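Local coordinates for protein sarcosine oxidase (Pyrococcus horikoshii, PDB 1Y56) that forms the beta subunit of an FAD- and FMN-containing L-proline dehydrogenase complex and probably oxidises L-proline at its bound FAD, at residues Tyr169-Gly174 / Val185-Lys189; Ile208-Ile214 / Leu324-Ile329. One frame throughout, in Å; residues are numbered along the deposited sequence.

Contact 1 (Tyr169-Gly174 / Val185-Lys189). With FAD (flavin-adenine dinucleotide), chain I.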
ATOM      1  N   TYR B 169      27.635  23.700  10.778  1.00 33.91           N
ATOM      2  CA  TYR B 169      27.146  22.356  10.498  1.00 33.45           C
ATOM      3  C   TYR B 169      28.164  21.599   9.644  1.00 33.38           C
ATOM      4  O   TYR B 169      27.933  21.229   8.495  1.00 33.43           O
ATOM      5  CB  TYR B 169      25.677  22.339  10.043  1.00 33.32           C
ATOM      6  CG  TYR B 169      24.707  22.555  11.209  1.00 32.61           C
ATOM      7  CD1 TYR B 169      24.559  23.816  11.794  1.00 31.21           C
ATOM      8  CD2 TYR B 169      23.943  21.493  11.729  1.00 31.93           C
ATOM      9  CE1 TYR B 169      23.687  24.022  12.858  1.00 30.78           C
ATOM     10  CE2 TYR B 169      23.056  21.692  12.799  1.00 31.18           C
ATOM     11  CZ  TYR B 169      22.943  22.961  13.362  1.00 31.76           C
ATOM     12  OH  TYR B 169      22.090  23.191  14.432  1.00 33.16           O
ATOM     13  N   THR B 170      29.318  21.395  10.262  1.00 33.21           N
ATOM     14  CA  THR B 170      30.512  20.927   9.588  1.00 33.44           C
ATOM     15  C   THR B 170      31.166  19.828  10.434  1.00 33.64           C
ATOM     16  O   THR B 170      31.686  20.085  11.528  1.00 33.32           O
ATOM     17  CB  THR B 170      31.502  22.112   9.338  1.00 33.36           C
ATOM     18  OG1 THR B 170      30.764  23.265   8.915  1.00 33.73           O
ATOM     19  CG2 THR B 170      32.554  21.760   8.284  1.00 32.59           C
ATOM     20  N   GLU B 171      31.116  18.600   9.918  1.00 34.00           N
ATOM     21  CA  GLU B 171      31.622  17.428  10.630  1.00 34.36           C
ATOM     22  C   GLU B 171      32.963  16.986  10.067  1.00 34.57           C
ATOM     23  O   GLU B 171      33.164  16.979   8.849  1.00 34.51           O
ATOM     24  CB  GLU B 171      30.615  16.287  10.554  1.00 34.14           C
ATOM     25  CG  GLU B 171      30.980  15.094  11.394  1.00 35.20           C
ATOM     26  CD  GLU B 171      29.798  14.187  11.673  1.00 36.54           C
ATOM     27  OE1 GLU B 171      28.655  14.693  11.731  1.00 37.85           O
ATOM     28  OE2 GLU B 171      30.011  12.967  11.846  1.00 36.03           O
ATOM     29  N   VAL B 172      33.881  16.645  10.966  1.00 34.82           N
ATOM     30  CA  VAL B 172      35.136  16.047  10.578  1.00 35.41           C
ATOM     31  C   VAL B 172      34.903  14.561  10.385  1.00 36.38           C
ATOM     32  O   VAL B 172      34.255  13.900  11.208  1.00 36.48           O
ATOM     33  CB  VAL B 172      36.211  16.284  11.627  1.00 35.18           C
ATOM     34  CG1 VAL B 172      37.435  15.392  11.393  1.00 34.23           C
ATOM     35  CG2 VAL B 172      36.592  17.737  11.616  1.00 35.64           C
ATOM     36  N   LYS B 173      35.430  14.052   9.277  1.00 37.48           N
ATOM     37  CA  LYS B 173      35.285  12.656   8.914  1.00 38.64           C
ATOM     38  C   LYS B 173      36.632  11.943   8.751  1.00 39.04           C
ATOM     39  O   LYS B 173      36.724  10.751   9.008  1.00 39.30           O
ATOM     40  CB  LYS B 173      34.403  12.532   7.662  1.00 38.85           C
ATOM     41  CG  LYS B 173      32.900  12.424   7.992  1.00 40.32           C
ATOM     42  CD  LYS B 173      31.980  13.196   7.014  1.00 43.19           C
ATOM     43  CE  LYS B 173      31.695  12.457   5.685  1.00 43.25           C
ATOM     44  NZ  LYS B 173      32.889  12.374   4.798  1.00 43.79           N
ATOM     45  N   GLY B 174      37.669  12.674   8.340  1.00 39.71           N
ATOM     46  CA  GLY B 174      39.010  12.106   8.171  1.00 40.77           C
ATOM     47  C   GLY B 174      40.155  13.111   8.213  1.00 41.76           C
ATOM     48  O   GLY B 174      39.952  14.302   8.471  1.00 41.98           O
ATOM     49  N   VAL B 185      42.284  18.481   7.011  1.00 41.61           N
ATOM     50  CA  VAL B 185      41.191  17.869   7.732  1.00 41.28           C
ATOM     51  C   VAL B 185      40.012  17.690   6.770  1.00 41.02           C
ATOM     52  O   VAL B 185      39.438  18.651   6.275  1.00 40.91           O
ATOM     53  CB  VAL B 185      40.851  18.636   9.048  1.00 41.24           C
ATOM     54  CG1 VAL B 185      40.831  20.129   8.819  1.00 41.81           C
ATOM     55  CG2 VAL B 185      39.539  18.158   9.655  1.00 40.93           C
ATOM     56  N   LYS B 186      39.708  16.430   6.477  1.00 41.06           N
ATOM     57  CA  LYS B 186      38.635  16.044   5.565  1.00 40.96           C
ATOM     58  C   LYS B 186      37.303  16.219   6.290  1.00 40.41           C
ATOM     59  O   LYS B 186      37.157  15.783   7.436  1.00 40.42           O
ATOM     60  CB  LYS B 186      38.843  14.580   5.139  1.00 41.22           C
ATOM     61  CG  LYS B 186      38.323  14.217   3.746  1.00 43.10           C
ATOM     62  CD  LYS B 186      36.849  13.749   3.751  1.00 45.01           C
ATOM     63  CE  LYS B 186      36.192  13.891   2.364  1.00 45.87           C
ATOM     64  NZ  LYS B 186      36.889  13.093   1.310  1.00 45.55           N
ATOM     65  N   THR B 187      36.348  16.887   5.653  1.00 39.85           N
ATOM     66  CA  THR B 187      35.017  17.066   6.267  1.00 39.45           C
ATOM     67  C   THR B 187      33.869  16.679   5.328  1.00 39.24           C
ATOM     68  O   THR B 187      34.085  16.297   4.169  1.00 39.56           O
ATOM     69  CB  THR B 187      34.753  18.512   6.787  1.00 39.34           C
ATOM     70  OG1 THR B 187      34.336  19.352   5.703  1.00 39.20           O
ATOM     71  CG2 THR B 187      35.973  19.114   7.474  1.00 39.34           C
ATOM     72  N   ASN B 188      32.651  16.783   5.844  1.00 38.48           N
ATOM     73  CA  ASN B 188      31.445  16.603   5.051  1.00 37.87           C
ATOM     74  C   ASN B 188      31.183  17.742   4.069  1.00 37.92           C
ATOM     75  O   ASN B 188      30.218  17.690   3.321  1.00 37.97           O
ATOM     76  CB  ASN B 188      30.232  16.424   5.978  1.00 37.76           C
ATOM     77  CG  ASN B 188      29.850  17.705   6.726  1.00 36.24           C
ATOM     78  OD1 ASN B 188      28.681  17.992   6.878  1.00 34.70           O
ATOM     79  ND2 ASN B 188      30.833  18.460   7.198  1.00 35.57           N
ATOM     80  N   LYS B 189      32.032  18.769   4.088  1.00 38.08           N
ATOM     81  CA  LYS B 189      31.904  19.922   3.198  1.00 38.26           C
ATOM     82  C   LYS B 189      33.235  20.304   2.514  1.00 38.66           C
ATOM     83  O   LYS B 189      33.494  21.481   2.226  1.00 38.84           O
ATOM     84  CB  LYS B 189      31.349  21.104   3.978  1.00 38.13           C
ATOM     85  CG  LYS B 189      29.873  21.030   4.189  1.00 38.48           C
ATOM     86  CD  LYS B 189      29.398  22.055   5.205  1.00 39.74           C
ATOM     87  CE  LYS B 189      27.875  22.043   5.278  1.00 40.43           C
ATOM     88  NZ  LYS B 189      27.334  23.124   6.151  1.00 42.15           N
TER
HETATM   89  PA  FAD I 800      31.475  19.216  24.355  1.00 25.01           P
HETATM   90  O1A FAD I 800      30.759  17.912  24.169  1.00 25.46           O
HETATM   91  O2A FAD I 800      30.721  20.366  24.972  1.00 26.88           O
HETATM   92  O5B FAD I 800      32.119  19.647  22.950  1.00 24.28           O
HETATM   93  C5B FAD I 800      32.557  18.677  22.013  1.00 23.45           C
HETATM   94  C4B FAD I 800      31.965  19.072  20.674  1.00 24.12           C
HETATM   95  O4B FAD I 800      32.638  18.365  19.639  1.00 24.34           O
HETATM   96  C3B FAD I 800      30.482  18.731  20.552  1.00 24.00           C
HETATM   97  O3B FAD I 800      29.714  19.939  20.431  1.00 23.42           O
HETATM   98  C2B FAD I 800      30.390  17.868  19.305  1.00 22.97           C
HETATM   99  O2B FAD I 800      29.365  18.254  18.403  1.00 22.18           O
HETATM  100  C1B FAD I 800      31.697  18.124  18.605  1.00 23.12           C
HETATM  101  N9A FAD I 800      32.083  16.995  17.733  1.00 23.71           N
HETATM  102  C8A FAD I 800      32.081  15.680  18.026  1.00 22.88           C
HETATM  103  N7A FAD I 800      32.483  15.001  16.926  1.00 23.06           N
HETATM  104  C5A FAD I 800      32.732  15.900  15.954  1.00 23.59           C
HETATM  105  C6A FAD I 800      33.175  15.806  14.639  1.00 24.50           C
HETATM  106  N6A FAD I 800      33.454  14.598  14.090  1.00 24.89           N
HETATM  107  N1A FAD I 800      33.327  16.931  13.913  1.00 24.91           N
HETATM  108  C2A FAD I 800      33.060  18.146  14.438  1.00 24.45           C
HETATM  109  N3A FAD I 800      32.632  18.271  15.704  1.00 23.35           N
HETATM  110  C4A FAD I 800      32.473  17.159  16.472  1.00 23.62           C
HETATM  111  N1  FAD I 800      31.383  20.546  34.096  1.00 24.64           N
HETATM  112  C2  FAD I 800      31.682  21.504  34.993  1.00 24.60           C
HETATM  113  O2  FAD I 800      32.807  22.036  34.945  1.00 24.58           O
HETATM  114  N3  FAD I 800      30.812  21.907  35.939  1.00 24.36           N
HETATM  115  C4  FAD I 800      29.576  21.381  36.046  1.00 24.96           C
HETATM  116  O4  FAD I 800      28.777  21.777  36.928  1.00 25.23           O
HETATM  117  C4X FAD I 800      29.192  20.377  35.166  1.00 25.07           C
HETATM  118  N5  FAD I 800      27.969  19.792  35.209  1.00 24.76           N
HETATM  119  C5X FAD I 800      27.635  18.821  34.319  1.00 24.58           C
HETATM  120  C6  FAD I 800      26.361  18.244  34.396  1.00 23.77           C
HETATM  121  C7  FAD I 800      25.979  17.248  33.491  1.00 24.46           C
HETATM  122  C7M FAD I 800      24.600  16.634  33.589  1.00 23.39           C
HETATM  123  C8  FAD I 800      26.889  16.830  32.508  1.00 25.03           C
HETATM  124  C8M FAD I 800      26.542  15.780  31.527  1.00 24.17           C
HETATM  125  C9  FAD I 800      28.158  17.402  32.430  1.00 24.87           C
HETATM  126  C9A FAD I 800      28.544  18.401  33.324  1.00 24.58           C
HETATM  127  N10 FAD I 800      29.779  18.937  33.225  1.00 24.39           N
HETATM  128  C10 FAD I 800      30.177  19.949  34.132  1.00 25.16           C
HETATM  129  C1' FAD I 800      30.705  18.460  32.203  1.00 23.57           C
HETATM  130  C2' FAD I 800      30.877  19.486  31.114  1.00 23.27           C
HETATM  131  O2' FAD I 800      29.648  19.561  30.404  1.00 24.50           O
HETATM  132  C3' FAD I 800      31.951  18.997  30.170  1.00 22.91           C
HETATM  133  O3' FAD I 800      33.150  18.730  30.909  1.00 21.67           O
HETATM  134  C4' FAD I 800      32.221  20.051  29.111  1.00 23.31           C
HETATM  135  O4' FAD I 800      31.025  20.372  28.378  1.00 23.52           O
HETATM  136  C5' FAD I 800      33.283  19.571  28.140  1.00 22.99           C
HETATM  137  O5' FAD I 800      33.283  20.523  27.086  1.00 23.09           O
HETATM  138  P   FAD I 800      33.861  20.092  25.673  1.00 23.08           P
HETATM  139  O1P FAD I 800      35.155  19.364  25.928  1.00 22.91           O
HETATM  140  O2P FAD I 800      33.804  21.310  24.796  1.00 23.48           O
HETATM  141  O3P FAD I 800      32.790  18.967  25.242  1.00 25.01           O

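Contact 2 (Ile208-Ile214 / Leu324-Ile329)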
ATOM      1  N   ILE B 208      37.828  10.831  16.800  1.00 34.37           N
ATOM      2  CA  ILE B 208      38.750  11.751  16.152  1.00 33.93           C
ATOM      3  C   ILE B 208      40.146  11.150  16.149  1.00 33.55           C
ATOM      4  O   ILE B 208      40.868  11.259  15.159  1.00 33.13           O
ATOM      5  CB  ILE B 208      38.726  13.148  16.828  1.00 34.07           C
ATOM      6  CG1 ILE B 208      37.296  13.691  16.880  1.00 34.37           C
ATOM      7  CG2 ILE B 208      39.623  14.144  16.091  1.00 34.05           C
ATOM      8  CD1 ILE B 208      36.555  13.699  15.524  1.00 34.83           C
ATOM      9  N   ASN B 209      40.498  10.499  17.257  1.00 33.50           N
ATOM     10  CA  ASN B 209      41.770   9.774  17.389  1.00 33.45           C
ATOM     11  C   ASN B 209      41.907   8.632  16.387  1.00 33.37           C
ATOM     12  O   ASN B 209      42.959   8.467  15.752  1.00 33.24           O
ATOM     13  CB  ASN B 209      41.930   9.236  18.808  1.00 33.37           C
ATOM     14  CG  ASN B 209      42.184  10.335  19.819  1.00 33.48           C
ATOM     15  OD1 ASN B 209      42.767  11.371  19.506  1.00 33.64           O
ATOM     16  ND2 ASN B 209      41.758  10.104  21.045  1.00 34.20           N
ATOM     17  N   ALA B 210      40.834   7.862  16.247  1.00 33.16           N
ATOM     18  CA  ALA B 210      40.736   6.842  15.226  1.00 33.50           C
ATOM     19  C   ALA B 210      40.984   7.387  13.819  1.00 34.02           C
ATOM     20  O   ALA B 210      41.758   6.805  13.065  1.00 34.42           O
ATOM     21  CB  ALA B 210      39.393   6.184  15.293  1.00 33.60           C
ATOM     22  N   MET B 211      40.328   8.494  13.466  1.00 34.27           N
ATOM     23  CA  MET B 211      40.469   9.084  12.139  1.00 34.49           C
ATOM     24  C   MET B 211      41.885   9.560  11.894  1.00 35.19           C
ATOM     25  O   MET B 211      42.330   9.635  10.749  1.00 35.15           O
ATOM     26  CB  MET B 211      39.549  10.275  11.983  1.00 34.21           C
ATOM     27  CG  MET B 211      38.103   9.955  11.999  1.00 33.89           C
ATOM     28  SD  MET B 211      37.245  11.505  12.285  1.00 34.41           S
ATOM     29  CE  MET B 211      35.635  10.932  12.845  1.00 33.28           C
ATOM     30  N   ALA B 212      42.575   9.901  12.979  1.00 36.01           N
ATOM     31  CA  ALA B 212      43.929  10.426  12.913  1.00 36.83           C
ATOM     32  C   ALA B 212      44.963   9.310  12.902  1.00 37.57           C
ATOM     33  O   ALA B 212      46.144   9.558  12.649  1.00 37.94           O
ATOM     34  CB  ALA B 212      44.182  11.357  14.083  1.00 36.83           C
ATOM     35  N   GLY B 213      44.524   8.090  13.196  1.00 38.13           N
ATOM     36  CA  GLY B 213      45.423   6.938  13.273  1.00 38.74           C
ATOM     37  C   GLY B 213      46.314   6.912  14.507  1.00 39.28           C
ATOM     38  O   GLY B 213      47.339   6.241  14.513  1.00 39.44           O
ATOM     39  N   ILE B 214      45.923   7.631  15.558  1.00 39.75           N
ATOM     40  CA  ILE B 214      46.683   7.654  16.810  1.00 39.95           C
ATOM     41  C   ILE B 214      46.675   6.265  17.427  1.00 40.60           C
ATOM     42  O   ILE B 214      45.611   5.729  17.738  1.00 40.82           O
ATOM     43  CB  ILE B 214      46.097   8.671  17.821  1.00 39.75           C
ATOM     44  CG1 ILE B 214      46.004  10.071  17.201  1.00 39.63           C
ATOM     45  CG2 ILE B 214      46.898   8.689  19.116  1.00 39.03           C
ATOM     46  CD1 ILE B 214      47.257  10.523  16.452  1.00 39.51           C
ATOM     47  N   LEU B 324      52.100  12.156  15.493  1.00 43.56           N
ATOM     48  CA  LEU B 324      51.416  12.846  14.414  1.00 43.77           C
ATOM     49  C   LEU B 324      51.808  14.302  14.484  1.00 43.82           C
ATOM     50  O   LEU B 324      51.727  14.927  15.547  1.00 43.78           O
ATOM     51  CB  LEU B 324      49.898  12.680  14.480  1.00 43.78           C
ATOM     52  CG  LEU B 324      49.109  13.301  13.314  1.00 44.05           C
ATOM     53  CD1 LEU B 324      49.634  12.863  11.950  1.00 44.13           C
ATOM     54  CD2 LEU B 324      47.632  12.980  13.423  1.00 44.65           C
ATOM     55  N   ASN B 325      52.255  14.837  13.354  1.00 43.93           N
ATOM     56  CA  ASN B 325      52.815  16.177  13.379  1.00 44.10           C
ATOM     57  C   ASN B 325      51.845  17.331  13.381  1.00 44.08           C
ATOM     58  O   ASN B 325      51.325  17.789  12.346  1.00 43.64           O
ATOM     59  CB  ASN B 325      54.049  16.362  12.508  1.00 44.21           C
ATOM     60  CG  ASN B 325      55.313  16.099  13.288  1.00 44.73           C
ATOM     61  OD1 ASN B 325      55.518  14.994  13.795  1.00 44.90           O
ATOM     62  ND2 ASN B 325      56.149  17.126  13.440  1.00 46.59           N
ATOM     63  N   ASP B 326      51.640  17.725  14.642  1.00 44.09           N
ATOM     64  CA  ASP B 326      50.915  18.880  15.163  1.00 43.59           C
ATOM     65  C   ASP B 326      49.493  18.504  15.549  1.00 42.35           C
ATOM     66  O   ASP B 326      48.532  19.239  15.301  1.00 42.78           O
ATOM     67  CB  ASP B 326      51.066  20.111  14.272  1.00 44.41           C
ATOM     68  CG  ASP B 326      52.528  20.349  13.858  1.00 46.34           C
ATOM     69  OD1 ASP B 326      53.444  20.137  14.697  1.00 44.50           O
ATOM     70  OD2 ASP B 326      52.753  20.727  12.679  1.00 50.93           O
ATOM     71  N   TYR B 327      49.398  17.338  16.185  1.00 40.57           N
ATOM     72  CA  TYR B 327      48.156  16.849  16.746  1.00 38.91           C
ATOM     73  C   TYR B 327      48.164  17.119  18.235  1.00 37.84           C
ATOM     74  O   TYR B 327      49.126  16.789  18.926  1.00 37.66           O
ATOM     75  CB  TYR B 327      48.005  15.351  16.496  1.00 38.85           C
ATOM     76  CG  TYR B 327      46.643  14.799  16.836  1.00 38.11           C
ATOM     77  CD1 TYR B 327      45.534  15.140  16.082  1.00 37.89           C
ATOM     78  CD2 TYR B 327      46.466  13.918  17.898  1.00 38.33           C
ATOM     79  CE1 TYR B 327      44.268  14.637  16.373  1.00 37.56           C
ATOM     80  CE2 TYR B 327      45.196  13.401  18.203  1.00 38.59           C
ATOM     81  CZ  TYR B 327      44.100  13.769  17.425  1.00 37.86           C
ATOM     82  OH  TYR B 327      42.839  13.274  17.685  1.00 36.77           O
ATOM     83  N   TYR B 328      47.092  17.734  18.720  1.00 36.60           N
ATOM     84  CA  TYR B 328      46.936  17.971  20.148  1.00 35.42           C
ATOM     85  C   TYR B 328      45.622  17.411  20.635  1.00 34.38           C
ATOM     86  O   TYR B 328      44.682  17.228  19.863  1.00 34.16           O
ATOM     87  CB  TYR B 328      46.991  19.460  20.474  1.00 35.65           C
ATOM     88  CG  TYR B 328      48.283  20.142  20.104  1.00 35.34           C
ATOM     89  CD1 TYR B 328      48.546  20.504  18.789  1.00 35.11           C
ATOM     90  CD2 TYR B 328      49.227  20.441  21.074  1.00 35.34           C
ATOM     91  CE1 TYR B 328      49.725  21.132  18.449  1.00 36.87           C
ATOM     92  CE2 TYR B 328      50.409  21.080  20.754  1.00 36.15           C
ATOM     93  CZ  TYR B 328      50.659  21.429  19.435  1.00 36.94           C
ATOM     94  OH  TYR B 328      51.837  22.074  19.096  1.00 36.51           O
ATOM     95  N   ILE B 329      45.560  17.144  21.926  1.00 33.12           N
ATOM     96  CA  ILE B 329      44.338  16.660  22.506  1.00 32.21           C
ATOM     97  C   ILE B 329      44.027  17.474  23.764  1.00 32.07           C
ATOM     98  O   ILE B 329      44.926  17.793  24.548  1.00 31.90           O
ATOM     99  CB  ILE B 329      44.394  15.114  22.764  1.00 31.86           C
ATOM    100  CG1 ILE B 329      42.991  14.551  23.050  1.00 31.26           C
ATOM    101  CG2 ILE B 329      45.401  14.775  23.860  1.00 30.92           C
ATOM    102  CD1 ILE B 329      42.874  13.040  22.947  1.00 30.47           C
TER

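Contact 1 (Tyr169-Gly174 / Val185-Lys189)
Backbone hydrogen bonds join Lys173 and Gly174 to Lys186. Lys186 O accepts from both Lys173 N, at 3.1 Å, and Gly174 N, at 3.3 Å. Both donors come from the same face of its carbonyl plane, and both bonds are nearly straight. Gly174 O in turn takes Lys186 N at 2.9 Å. Further on, Asn188 N donates to Glu171 O at 3.1 Å.

Among side chains, extended Lys189 carries its NZ to Tyr169 O, above the carbonyl plane. Thr187 OG1 sits between its own N and carbonyl carbon (chi1 82°), where it accepts from Lys189 N in an ST turn. The same hydroxyl also bonds to Gly190 O.

Apolar contact comes from Val172 CG2 against Val185 CG2, 3.6 Å apart, the two side chains crossing at about a right angle.

The backbone of Val172 makes both hydrogen bonds to the FAD adenine: Val172 N donates to FAD N1A at 3.0 Å, and FAD N6A donates to Val172 O at 3.1 Å. Glu171 CG also touches FAD N6A. Two antiparallel strands meet here in a beta hairpin with a classic bulge, beside the adenine end of the FAD pocket.

Contact 2 (Ile208-Ile214 / Leu324-Ile329)
The Tyr327 ring has Ala212 CB over one face, 4.0 Å from CE1. At its edge, in the ring plane, lies Asn209 OD1. Ile214 comes in obliquely, its CG1 3.6 Å from Tyr327 CE2. The Asn209 amide is turned 70° from the ring. Tyr327 OH donates to Asn209 OD1 at 2.6 Å, tilted 26° from the carbonyl plane. The phenol thus ends its reach on a helix side chain. With CG opposite the backbone N (chi1 -170°), the ring leaves the strand and extends to the helix. A phenylalanine here would probably leave Asn209 OD1 without this donor and the amide less firmly held.

The strand 327-331 pairs in parallel with strand 196-199, which leads into the helix 205-212. Ile208 and Asn209 also touch Asn199 on that strand, so the helix packs on the central sheet of the Rossmann-type FAD-binding domain. It ends in a Schellman motif at Gly213, whose positive phi turns the chain so that Ile214 comes back to the strand side. A type II turn from Leu324 to Tyr327 leads into the strand.

Leu324 CD2 meets Ala212 CB and Ile214 CD1, each at 3.9 Å. Ile329 CD1 rests on Asn209 ND2, 3.7 Å away. Ile208 CG2 lies 3.7 Å from Tyr327 OH, and the Ile208 side chain also touches FAD.

In the fold
From the N terminus, the chain first lays down strands 8-11 and 31-34 of the FAD-binding sheet. Contact 1 then closes a short hairpin, with ten residues between its segments. Strand 196-199 returns to the central sheet, and helix 205-212 opens contact 2. Contact 2 closes only after 109 residues, which include much of the eight-stranded sheet. The two contacts are in series and neither nest nor cross. The centres of contact 1 and contact 2 lie about 15 Å apart. They touch through Met211, whose CG lies 3.4 Å from Lys173 O. Helix 205-212 lies between the three-stranded antiparallel sheet, which Met211 meets, and the central sheet, to which contact 2 ties it.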